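Local coordinates for SusD-like carbohydrate binding protein (Bacteroides vulgatus, PDB 3LEW) that probably binds carbohydrate at the outer membrane surface as a SusD-family protein, serving nutrient capture, at residues A231-L236 with M344-I349; F127-L132 with A149-Q154; T84-L89 with Y468-T473. All coordinates share one frame; numbering follows the deposited sequence.

Contact 1: residues A231-L236 with M344-I349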
loop_
_atom_site.group_PDB
_atom_site.type_symbol
_atom_site.label_atom_id
_atom_site.label_comp_id
_atom_site.label_asym_id
_atom_site.label_seq_id
_atom_site.Cartn_x
_atom_site.Cartn_y
_atom_site.Cartn_z
ATOM N N ALA A 231 6.922 20.675 -6.469
ATOM C CA ALA A 231 6.959 22.156 -6.628
ATOM C C ALA A 231 5.886 22.822 -5.770
ATOM O O ALA A 231 6.029 23.974 -5.404
ATOM C CB ALA A 231 6.815 22.568 -8.088
ATOM N N LYS A 232 4.818 22.095 -5.468
ATOM C CA LYS A 232 3.712 22.573 -4.618
ATOM C C LYS A 232 3.853 22.153 -3.152
ATOM O O LYS A 232 3.303 22.810 -2.283
ATOM C CB LYS A 232 2.385 21.966 -5.102
ATOM C CG LYS A 232 1.847 22.509 -6.402
ATOM C CD LYS A 232 0.716 21.566 -6.906
ATOM C CE LYS A 232 -0.401 22.321 -7.589
ATOM N NZ LYS A 232 -0.367 22.191 -9.081
ATOM N N ASP A 233 4.493 21.004 -2.889
ATOM C CA ASP A 233 4.532 20.421 -1.562
ATOM C C ASP A 233 5.730 19.486 -1.422
ATOM O O ASP A 233 5.711 18.391 -1.967
ATOM C CB ASP A 233 3.237 19.653 -1.280
ATOM C CG ASP A 233 3.172 19.082 0.145
ATOM O OD1 ASP A 233 4.048 19.431 1.003
ATOM O OD2 ASP A 233 2.225 18.269 0.410
ATOM N N ASN A 234 6.769 19.929 -0.724
ATOM C CA ASN A 234 7.999 19.126 -0.578
ATOM C C ASN A 234 8.334 18.838 0.882
ATOM O O ASN A 234 9.455 18.435 1.226
ATOM C CB ASN A 234 9.147 19.797 -1.363
ATOM C CG ASN A 234 9.720 21.020 -0.677
ATOM O OD1 ASN A 234 10.826 21.462 -1.020
ATOM N ND2 ASN A 234 8.997 21.582 0.266
ATOM N N TYR A 235 7.315 18.959 1.732
ATOM C CA TYR A 235 7.467 18.799 3.172
ATOM C C TYR A 235 7.879 17.375 3.549
ATOM O O TYR A 235 7.321 16.394 3.057
ATOM C CB TYR A 235 6.170 19.098 3.899
ATOM C CG TYR A 235 6.296 19.039 5.392
ATOM C CD1 TYR A 235 6.823 20.099 6.088
ATOM C CD2 TYR A 235 5.884 17.921 6.128
ATOM C CE1 TYR A 235 6.951 20.071 7.473
ATOM C CE2 TYR A 235 6.002 17.892 7.546
ATOM C CZ TYR A 235 6.518 18.978 8.205
ATOM O OH TYR A 235 6.686 19.026 9.591
ATOM N N LEU A 236 8.885 17.279 4.404
ATOM C CA LEU A 236 9.242 16.016 5.010
ATOM C C LEU A 236 9.160 16.190 6.524
ATOM O O LEU A 236 9.672 17.184 7.063
ATOM C CB LEU A 236 10.652 15.570 4.595
ATOM C CG LEU A 236 10.830 15.078 3.140
ATOM C CD1 LEU A 236 12.290 14.773 2.781
ATOM C CD2 LEU A 236 9.951 13.823 2.856
HETATM N N MSE A 344 -0.802 7.837 1.417
HETATM C CA MSE A 344 0.226 8.465 0.562
HETATM C C MSE A 344 0.906 9.586 1.321
HETATM O O MSE A 344 0.214 10.446 1.872
HETATM C CB MSE A 344 -0.366 9.009 -0.734
HETATM C CG MSE A 344 0.673 9.464 -1.663
HETATM SE SE MSE A 344 -0.126 9.734 -3.473
HETATM C CE MSE A 344 -1.425 10.895 -3.085
ATOM N N ARG A 345 2.247 9.581 1.342
ATOM C CA ARG A 345 3.035 10.637 1.955
ATOM C C ARG A 345 3.988 11.283 0.952
ATOM O O ARG A 345 4.367 10.687 -0.077
ATOM C CB ARG A 345 3.885 10.060 3.092
ATOM C CG ARG A 345 3.093 9.388 4.125
ATOM C CD ARG A 345 3.978 9.102 5.342
ATOM N NE ARG A 345 4.893 7.971 5.182
ATOM C CZ ARG A 345 6.221 8.020 5.226
ATOM N NH1 ARG A 345 6.897 9.162 5.362
ATOM N NH2 ARG A 345 6.904 6.873 5.188
ATOM N N VAL A 346 4.423 12.486 1.286
ATOM C CA VAL A 346 5.384 13.197 0.435
ATOM C C VAL A 346 6.694 12.388 0.246
ATOM O O VAL A 346 7.272 12.408 -0.842
ATOM C CB VAL A 346 5.696 14.618 0.951
ATOM C CG1 VAL A 346 6.649 15.381 -0.102
ATOM C CG2 VAL A 346 4.380 15.441 1.176
ATOM N N ALA A 347 7.168 11.681 1.262
ATOM C CA ALA A 347 8.370 10.896 1.093
ATOM C C ALA A 347 8.285 9.924 -0.087
ATOM O O ALA A 347 9.297 9.685 -0.748
ATOM C CB ALA A 347 8.724 10.101 2.398
ATOM N N GLU A 348 7.135 9.287 -0.297
ATOM C CA GLU A 348 6.956 8.417 -1.449
ATOM C C GLU A 348 7.146 9.169 -2.761
ATOM O O GLU A 348 7.652 8.597 -3.735
ATOM C CB GLU A 348 5.566 7.759 -1.404
ATOM C CG GLU A 348 5.320 6.793 -2.576
ATOM C CD GLU A 348 3.864 6.405 -2.783
ATOM O OE1 GLU A 348 3.000 6.711 -1.953
ATOM O OE2 GLU A 348 3.583 5.795 -3.850
ATOM N N ILE A 349 6.694 10.432 -2.808
ATOM C CA ILE A 349 6.820 11.250 -4.028
ATOM C C ILE A 349 8.278 11.560 -4.302
ATOM O O ILE A 349 8.702 11.489 -5.448
ATOM C CB ILE A 349 5.969 12.539 -3.962
ATOM C CG1 ILE A 349 4.512 12.226 -3.551
ATOM C CG2 ILE A 349 6.033 13.295 -5.286
ATOM C CD1 ILE A 349 3.812 11.142 -4.466
#

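Contact 2: residues F127-L132 with A149-Q154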
loop_
_atom_site.group_PDB
_atom_site.type_symbol
_atom_site.label_atom_id
_atom_site.label_comp_id
_atom_site.label_asym_id
_atom_site.label_seq_id
_atom_site.Cartn_x
_atom_site.Cartn_y
_atom_site.Cartn_z
ATOM N N PHE A 127 -7.562 5.057 -9.251
ATOM C CA PHE A 127 -6.864 4.439 -8.118
ATOM C C PHE A 127 -7.195 2.949 -7.967
ATOM O O PHE A 127 -6.299 2.144 -7.672
ATOM C CB PHE A 127 -7.206 5.167 -6.824
ATOM C CG PHE A 127 -6.616 4.545 -5.570
ATOM C CD1 PHE A 127 -5.270 4.689 -5.263
ATOM C CD2 PHE A 127 -7.394 3.863 -4.685
ATOM C CE1 PHE A 127 -4.714 4.140 -4.101
ATOM C CE2 PHE A 127 -6.830 3.311 -3.539
ATOM C CZ PHE A 127 -5.512 3.477 -3.249
ATOM N N LEU A 128 -8.458 2.599 -8.189
ATOM C CA LEU A 128 -8.897 1.218 -8.036
ATOM C C LEU A 128 -8.401 0.383 -9.227
ATOM O O LEU A 128 -7.963 -0.761 -9.059
ATOM C CB LEU A 128 -10.406 1.112 -7.823
ATOM C CG LEU A 128 -10.869 1.726 -6.480
ATOM C CD1 LEU A 128 -12.437 1.852 -6.460
ATOM C CD2 LEU A 128 -10.269 0.973 -5.278
ATOM N N TYR A 129 -8.364 0.951 -10.422
ATOM C CA TYR A 129 -7.711 0.219 -11.564
ATOM C C TYR A 129 -6.191 0.073 -11.349
ATOM O O TYR A 129 -5.582 -0.915 -11.779
ATOM C CB TYR A 129 -8.051 0.818 -12.922
ATOM C CG TYR A 129 -9.450 0.457 -13.374
ATOM C CD1 TYR A 129 -9.837 -0.868 -13.525
ATOM C CD2 TYR A 129 -10.418 1.450 -13.595
ATOM C CE1 TYR A 129 -11.131 -1.219 -13.883
ATOM C CE2 TYR A 129 -11.725 1.108 -13.983
ATOM C CZ TYR A 129 -12.085 -0.237 -14.090
ATOM O OH TYR A 129 -13.374 -0.618 -14.430
ATOM N N LEU A 130 -5.555 1.040 -10.668
ATOM C CA LEU A 130 -4.138 0.905 -10.308
ATOM C C LEU A 130 -3.929 -0.282 -9.358
ATOM O O LEU A 130 -2.979 -1.057 -9.483
ATOM C CB LEU A 130 -3.587 2.174 -9.677
ATOM C CG LEU A 130 -2.159 2.150 -9.138
ATOM C CD1 LEU A 130 -1.198 1.810 -10.286
ATOM C CD2 LEU A 130 -1.773 3.496 -8.504
ATOM N N HIS A 131 -4.831 -0.442 -8.394
ATOM C CA HIS A 131 -4.808 -1.618 -7.524
ATOM C C HIS A 131 -4.859 -2.937 -8.308
ATOM O O HIS A 131 -4.031 -3.855 -8.110
ATOM C CB HIS A 131 -5.966 -1.578 -6.553
ATOM C CG HIS A 131 -6.067 -2.812 -5.703
ATOM N ND1 HIS A 131 -5.117 -3.150 -4.755
ATOM C CD2 HIS A 131 -7.014 -3.781 -5.653
ATOM C CE1 HIS A 131 -5.457 -4.298 -4.183
ATOM N NE2 HIS A 131 -6.615 -4.693 -4.695
ATOM N N LEU A 132 -5.811 -3.015 -9.237
ATOM C CA LEU A 132 -5.973 -4.213 -10.048
ATOM C C LEU A 132 -4.729 -4.454 -10.890
ATOM O O LEU A 132 -4.166 -5.582 -10.873
ATOM C CB LEU A 132 -7.247 -4.124 -10.898
ATOM C CG LEU A 132 -8.562 -4.200 -10.107
ATOM C CD1 LEU A 132 -9.797 -3.698 -10.954
ATOM C CD2 LEU A 132 -8.833 -5.607 -9.566
ATOM N N ALA A 149 -7.789 -7.961 -15.529
ATOM C CA ALA A 149 -9.118 -7.831 -14.910
ATOM C C ALA A 149 -10.046 -7.099 -15.890
ATOM O O ALA A 149 -9.571 -6.377 -16.750
ATOM C CB ALA A 149 -9.011 -7.064 -13.550
ATOM N N PRO A 150 -11.354 -7.291 -15.754
ATOM C CA PRO A 150 -12.313 -6.581 -16.615
ATOM C C PRO A 150 -12.371 -5.101 -16.287
ATOM O O PRO A 150 -12.197 -4.714 -15.114
ATOM C CB PRO A 150 -13.654 -7.264 -16.309
ATOM C CG PRO A 150 -13.393 -8.292 -15.260
ATOM C CD PRO A 150 -11.987 -8.283 -14.854
ATOM N N ILE A 151 -12.614 -4.293 -17.310
ATOM C CA ILE A 151 -12.735 -2.845 -17.158
ATOM C C ILE A 151 -14.156 -2.447 -17.407
ATOM O O ILE A 151 -14.695 -2.739 -18.472
ATOM C CB ILE A 151 -11.818 -2.105 -18.158
ATOM C CG1 ILE A 151 -10.362 -2.420 -17.838
ATOM C CG2 ILE A 151 -12.069 -0.587 -18.102
ATOM C CD1 ILE A 151 -9.347 -1.818 -18.805
ATOM N N TYR A 152 -14.776 -1.793 -16.423
ATOM C CA TYR A 152 -16.100 -1.203 -16.592
ATOM C C TYR A 152 -16.020 0.293 -16.410
ATOM O O TYR A 152 -15.395 0.795 -15.430
ATOM C CB TYR A 152 -17.098 -1.750 -15.552
ATOM C CG TYR A 152 -17.200 -3.233 -15.580
ATOM C CD1 TYR A 152 -17.910 -3.867 -16.559
ATOM C CD2 TYR A 152 -16.520 -4.021 -14.641
ATOM C CE1 TYR A 152 -17.981 -5.266 -16.615
ATOM C CE2 TYR A 152 -16.597 -5.392 -14.682
ATOM C CZ TYR A 152 -17.306 -6.010 -15.674
ATOM O OH TYR A 152 -17.364 -7.393 -15.734
ATOM N N THR A 153 -16.662 0.999 -17.334
ATOM C CA THR A 153 -16.715 2.458 -17.309
ATOM C C THR A 153 -18.150 2.988 -17.318
ATOM O O THR A 153 -18.356 4.204 -17.402
ATOM C CB THR A 153 -15.889 3.072 -18.461
ATOM O OG1 THR A 153 -16.463 2.702 -19.735
ATOM C CG2 THR A 153 -14.456 2.636 -18.382
ATOM N N GLN A 154 -19.120 2.082 -17.215
ATOM C CA GLN A 154 -20.554 2.408 -17.082
ATOM C C GLN A 154 -21.101 1.653 -15.866
ATOM O O GLN A 154 -20.587 0.550 -15.556
ATOM C CB GLN A 154 -21.339 1.935 -18.316
#

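Contact 3: residues T84-L89 with Y468-T473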
loop_
_atom_site.group_PDB
_atom_site.type_symbol
_atom_site.label_atom_id
_atom_site.label_comp_id
_atom_site.label_asym_id
_atom_site.label_seq_id
_atom_site.Cartn_x
_atom_site.Cartn_y
_atom_site.Cartn_z
ATOM N N THR A 84 -10.716 -12.320 -1.635
ATOM C CA THR A 84 -12.108 -12.040 -1.882
ATOM C C THR A 84 -12.477 -10.582 -1.658
ATOM O O THR A 84 -13.124 -9.964 -2.509
ATOM C CB THR A 84 -13.007 -12.994 -1.019
ATOM O OG1 THR A 84 -12.791 -14.336 -1.479
ATOM C CG2 THR A 84 -14.500 -12.667 -1.096
ATOM N N LEU A 85 -12.062 -10.015 -0.525
ATOM C CA LEU A 85 -12.410 -8.648 -0.241
ATOM C C LEU A 85 -11.827 -7.679 -1.267
ATOM O O LEU A 85 -12.481 -6.692 -1.637
ATOM C CB LEU A 85 -11.875 -8.255 1.138
ATOM C CG LEU A 85 -12.267 -6.851 1.594
ATOM C CD1 LEU A 85 -13.826 -6.652 1.672
ATOM C CD2 LEU A 85 -11.606 -6.526 2.952
ATOM N N SER A 86 -10.638 -7.987 -1.768
ATOM C CA SER A 86 -9.995 -7.139 -2.765
ATOM C C SER A 86 -10.898 -6.944 -3.979
ATOM O O SER A 86 -11.173 -5.810 -4.443
ATOM C CB SER A 86 -8.649 -7.737 -3.167
ATOM O OG SER A 86 -8.021 -6.975 -4.180
ATOM N N TRP A 87 -11.368 -8.074 -4.484
ATOM C CA TRP A 87 -12.224 -8.073 -5.681
ATOM C C TRP A 87 -13.534 -7.309 -5.441
ATOM O O TRP A 87 -13.982 -6.500 -6.270
ATOM C CB TRP A 87 -12.542 -9.511 -6.082
ATOM C CG TRP A 87 -13.047 -9.643 -7.517
ATOM C CD1 TRP A 87 -14.310 -9.889 -7.894
ATOM C CD2 TRP A 87 -12.276 -9.549 -8.720
ATOM N NE1 TRP A 87 -14.413 -9.956 -9.280
ATOM C CE2 TRP A 87 -13.171 -9.740 -9.812
ATOM C CE3 TRP A 87 -10.933 -9.297 -8.992
ATOM C CZ2 TRP A 87 -12.737 -9.727 -11.146
ATOM C CZ3 TRP A 87 -10.495 -9.292 -10.321
ATOM C CH2 TRP A 87 -11.418 -9.464 -11.388
ATOM N N LEU A 88 -14.178 -7.598 -4.312
ATOM C CA LEU A 88 -15.456 -6.983 -3.987
ATOM C C LEU A 88 -15.330 -5.474 -3.801
ATOM O O LEU A 88 -16.144 -4.716 -4.321
ATOM C CB LEU A 88 -16.046 -7.656 -2.742
ATOM C CG LEU A 88 -17.199 -7.023 -1.952
ATOM C CD1 LEU A 88 -17.571 -7.952 -0.817
ATOM C CD2 LEU A 88 -16.815 -5.707 -1.360
ATOM N N LEU A 89 -14.329 -5.042 -3.043
ATOM C CA LEU A 89 -14.162 -3.620 -2.779
ATOM C C LEU A 89 -13.838 -2.894 -4.080
ATOM O O LEU A 89 -14.451 -1.844 -4.353
ATOM C CB LEU A 89 -13.087 -3.310 -1.745
ATOM C CG LEU A 89 -13.320 -3.791 -0.312
ATOM C CD1 LEU A 89 -12.106 -3.416 0.563
ATOM C CD2 LEU A 89 -14.698 -3.294 0.272
ATOM N N TYR A 468 2.937 -14.683 -5.730
ATOM C CA TYR A 468 2.895 -13.241 -5.545
ATOM C C TYR A 468 1.580 -12.601 -5.971
ATOM O O TYR A 468 1.314 -11.501 -5.570
ATOM C CB TYR A 468 4.025 -12.564 -6.319
ATOM C CG TYR A 468 5.441 -12.949 -5.928
ATOM C CD1 TYR A 468 5.762 -13.332 -4.615
ATOM C CD2 TYR A 468 6.500 -12.774 -6.824
ATOM C CE1 TYR A 468 7.061 -13.666 -4.268
ATOM C CE2 TYR A 468 7.829 -13.146 -6.488
ATOM C CZ TYR A 468 8.106 -13.539 -5.185
ATOM O OH TYR A 468 9.407 -13.881 -4.801
ATOM N N LEU A 469 0.808 -13.243 -6.851
ATOM C CA LEU A 469 -0.329 -12.507 -7.447
ATOM C C LEU A 469 -1.663 -12.667 -6.759
ATOM O O LEU A 469 -2.037 -13.787 -6.331
ATOM C CB LEU A 469 -0.490 -12.878 -8.915
ATOM C CG LEU A 469 0.692 -12.677 -9.838
ATOM C CD1 LEU A 469 0.248 -13.063 -11.312
ATOM C CD2 LEU A 469 1.190 -11.273 -9.744
ATOM N N TYR A 470 -2.415 -11.568 -6.689
ATOM C CA TYR A 470 -3.841 -11.668 -6.340
ATOM C C TYR A 470 -4.551 -12.343 -7.527
ATOM O O TYR A 470 -4.043 -12.321 -8.670
ATOM C CB TYR A 470 -4.461 -10.313 -6.078
ATOM C CG TYR A 470 -4.079 -9.650 -4.746
ATOM C CD1 TYR A 470 -2.767 -9.311 -4.445
ATOM C CD2 TYR A 470 -5.071 -9.258 -3.861
ATOM C CE1 TYR A 470 -2.427 -8.616 -3.223
ATOM C CE2 TYR A 470 -4.758 -8.602 -2.669
ATOM C CZ TYR A 470 -3.439 -8.299 -2.354
ATOM O OH TYR A 470 -3.195 -7.607 -1.167
ATOM N N ARG A 471 -5.637 -13.035 -7.231
ATOM C CA ARG A 471 -6.367 -13.859 -8.195
ATOM C C ARG A 471 -7.821 -13.465 -8.383
ATOM O O ARG A 471 -8.555 -13.177 -7.460
ATOM C CB ARG A 471 -6.316 -15.313 -7.720
ATOM C CG ARG A 471 -4.884 -15.825 -7.576
ATOM C CD ARG A 471 -4.836 -17.288 -7.196
ATOM N NE ARG A 471 -5.360 -18.149 -8.257
ATOM C CZ ARG A 471 -5.335 -19.475 -8.244
ATOM N NH1 ARG A 471 -4.817 -20.137 -7.206
ATOM N NH2 ARG A 471 -5.836 -20.159 -9.291
ATOM N N ILE A 472 -8.259 -13.494 -9.632
ATOM C CA ILE A 472 -9.677 -13.401 -9.935
ATOM C C ILE A 472 -10.391 -14.488 -9.116
ATOM O O ILE A 472 -9.898 -15.641 -8.978
ATOM C CB ILE A 472 -9.912 -13.558 -11.448
ATOM C CG1 ILE A 472 -9.204 -12.424 -12.211
ATOM C CG2 ILE A 472 -11.393 -13.626 -11.734
ATOM C CD1 ILE A 472 -9.004 -12.616 -13.714
ATOM N N THR A 473 -11.524 -14.115 -8.523
ATOM C CA THR A 473 -12.276 -15.023 -7.625
ATOM C C THR A 473 -12.910 -16.196 -8.332
ATOM O O THR A 473 -13.222 -16.126 -9.546
ATOM C CB THR A 473 -13.391 -14.274 -6.889
ATOM O OG1 THR A 473 -14.325 -13.734 -7.835
ATOM C CG2 THR A 473 -12.798 -13.149 -5.969
#

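Contact 1: residues A231-L236 with M344-I349
The flat D233 carboxylate meets V346 obliquely, D233 OD2 sitting 3.6 Å from V346 CG2; the same oxygen lies close to the E203 carboxylate, which would probably favour protonation of one. D233 OD1 accepts a weak hydrogen bond from Y235 N (3.4 Å, N-H...O 166°) that spans the turn. With CG anti to the backbone N (chi1 -176°), the Y235 ring leads away from 344-349; K252 touches it and E241 bonds its hydroxyl. The closest approach is made by the Y235 carbonyl: Y235 O lies 3.2 Å from V346 CB and 3.4 Å from V346 CG1, a tight seat, and has no polar partner in the model although it is buried. This is where the turn leaving helix 219-232 crosses the strand-to-helix junction, strand 341-345 running straight into helix 346-359. L236 CD2 rests 3.8 Å from A347 CA and 3.9 Å from A347 CB, at the first turn of that helix. An alanine here in place of V346 would remove both methyls and would probably loosen the packing against the D233 carboxylate and cost the buried Y235 O part of its cover. N234 O adds a polar tie to the same helix through the Y350 hydroxyl.

Contact 2: residues F127-L132 with A149-Q154
Helix 111-135, part of the helical framework of this SusD-family protein, here meets the loop that follows the short strand 147-149. Most of the joining is done by one buried tyrosine, Y129. Its first torsion sets CG anti to the carbonyl carbon and beside the backbone N (chi1 -76°), and the ring reaches from the helix straight to the loop backbone. At the tip, Y129 OH donates to Y152 O at 2.7 Å. The bond lies in the carbonyl plane, on a lone pair, with a C=O...donor angle of 117°, and the acceptor also sits in the plane of the ring, at its edge. A second donor, N98 ND2 of helix 81-103, grips the same oxygen, so two side chains from different helices hold one loop carbonyl. Along the ring edge, CE1 of Y129 comes within 3.9 Å of P150 O, an oxygen that Y91 OH bonds. I151 packs where the ring ends: its CG2 is 4.0 Å from Y129 CZ, while its CA lies 3.6 Å from Y129 OH. One helical turn on, L132 CD2 meets A149 CB methyl to methyl at 4.2 Å. Helix 170-187 closes in through Q176, which touches both Y129 and I151. The Y129 hydroxyl is thus bonded to a loop carbonyl against packed helices 81-103, 111-135 and 170-187, consistent with the TPR-like helical framework of SusD-family proteins.

Contact 3: residues T84-L89 with Y468-T473
W87 carries most of this contact, and its side chain can be walked outward from helix 81-103. The first atom, W87 CB, lies 3.6 Å from the T473 methyl CG2. CG anti to the backbone N (chi1 -162°) sends the indole out across segment 468-473, and W87 CG is still 3.8 Å from T473 CG2. On the pyrrole side, W87 CD1 passes 3.8 Å from T473 OG1, which stands over one face of the ring. NE1 finds its hydrogen-bond partner in E476 OE1, just beyond the segment. At the far end of the benzene ring, CZ3 and CH2 run alongside I472, W87 CH2 being 3.8 Å from I472 CG1. The second branch, I472 CG2, stands 4.1 Å above the W87 indole plane, displaced toward the rim and on the same face as the threonine hydroxyl. T473 is the N-cap of helix 474-479. Its OG1 lies between the backbone N and the carbonyl carbon (chi1 61°) and accepts from E476 N, while CG2 turns to W87; together with the bond from W87 NE1 to E476, this probably helps fix the helix start against the tryptophan. Next to W87, S86 OG sits 3.7 Å from Y470 CD2, with its polar bonds made to H131 and Y136. The Y470 hydroxyl goes on to N52 OD1. The contact therefore lies where helix 81-103 faces the chain leading into helix 474-479, with helix 46-54 against S86 and Y470, helix 408-414 against Y470, and helix 111-135 joined through H131.

Overall arrangement
Contacts 2 and 3 form one continuous patch, their centres 12 Å apart. H131 NE2 and S86 OG, 2.7 Å apart, link helix 111-135 to helix 81-103, and the W87 tip packs on the loop of contact 2, with W87 CH2 3.7 Å from P150 CD. Contact 1 stands apart: its centre lies about 26 Å from the centre of contact 2 and about 30 Å from that of contact 3, which is across the chain's centre. Contact 3 joins parts almost 380 residues apart, with both other contacts falling in between. Pentaethylene glycol, probably from crystallisation, lies near N234, Y152 and W87; such molecules often mark pockets, but where carbohydrate binds is not established here.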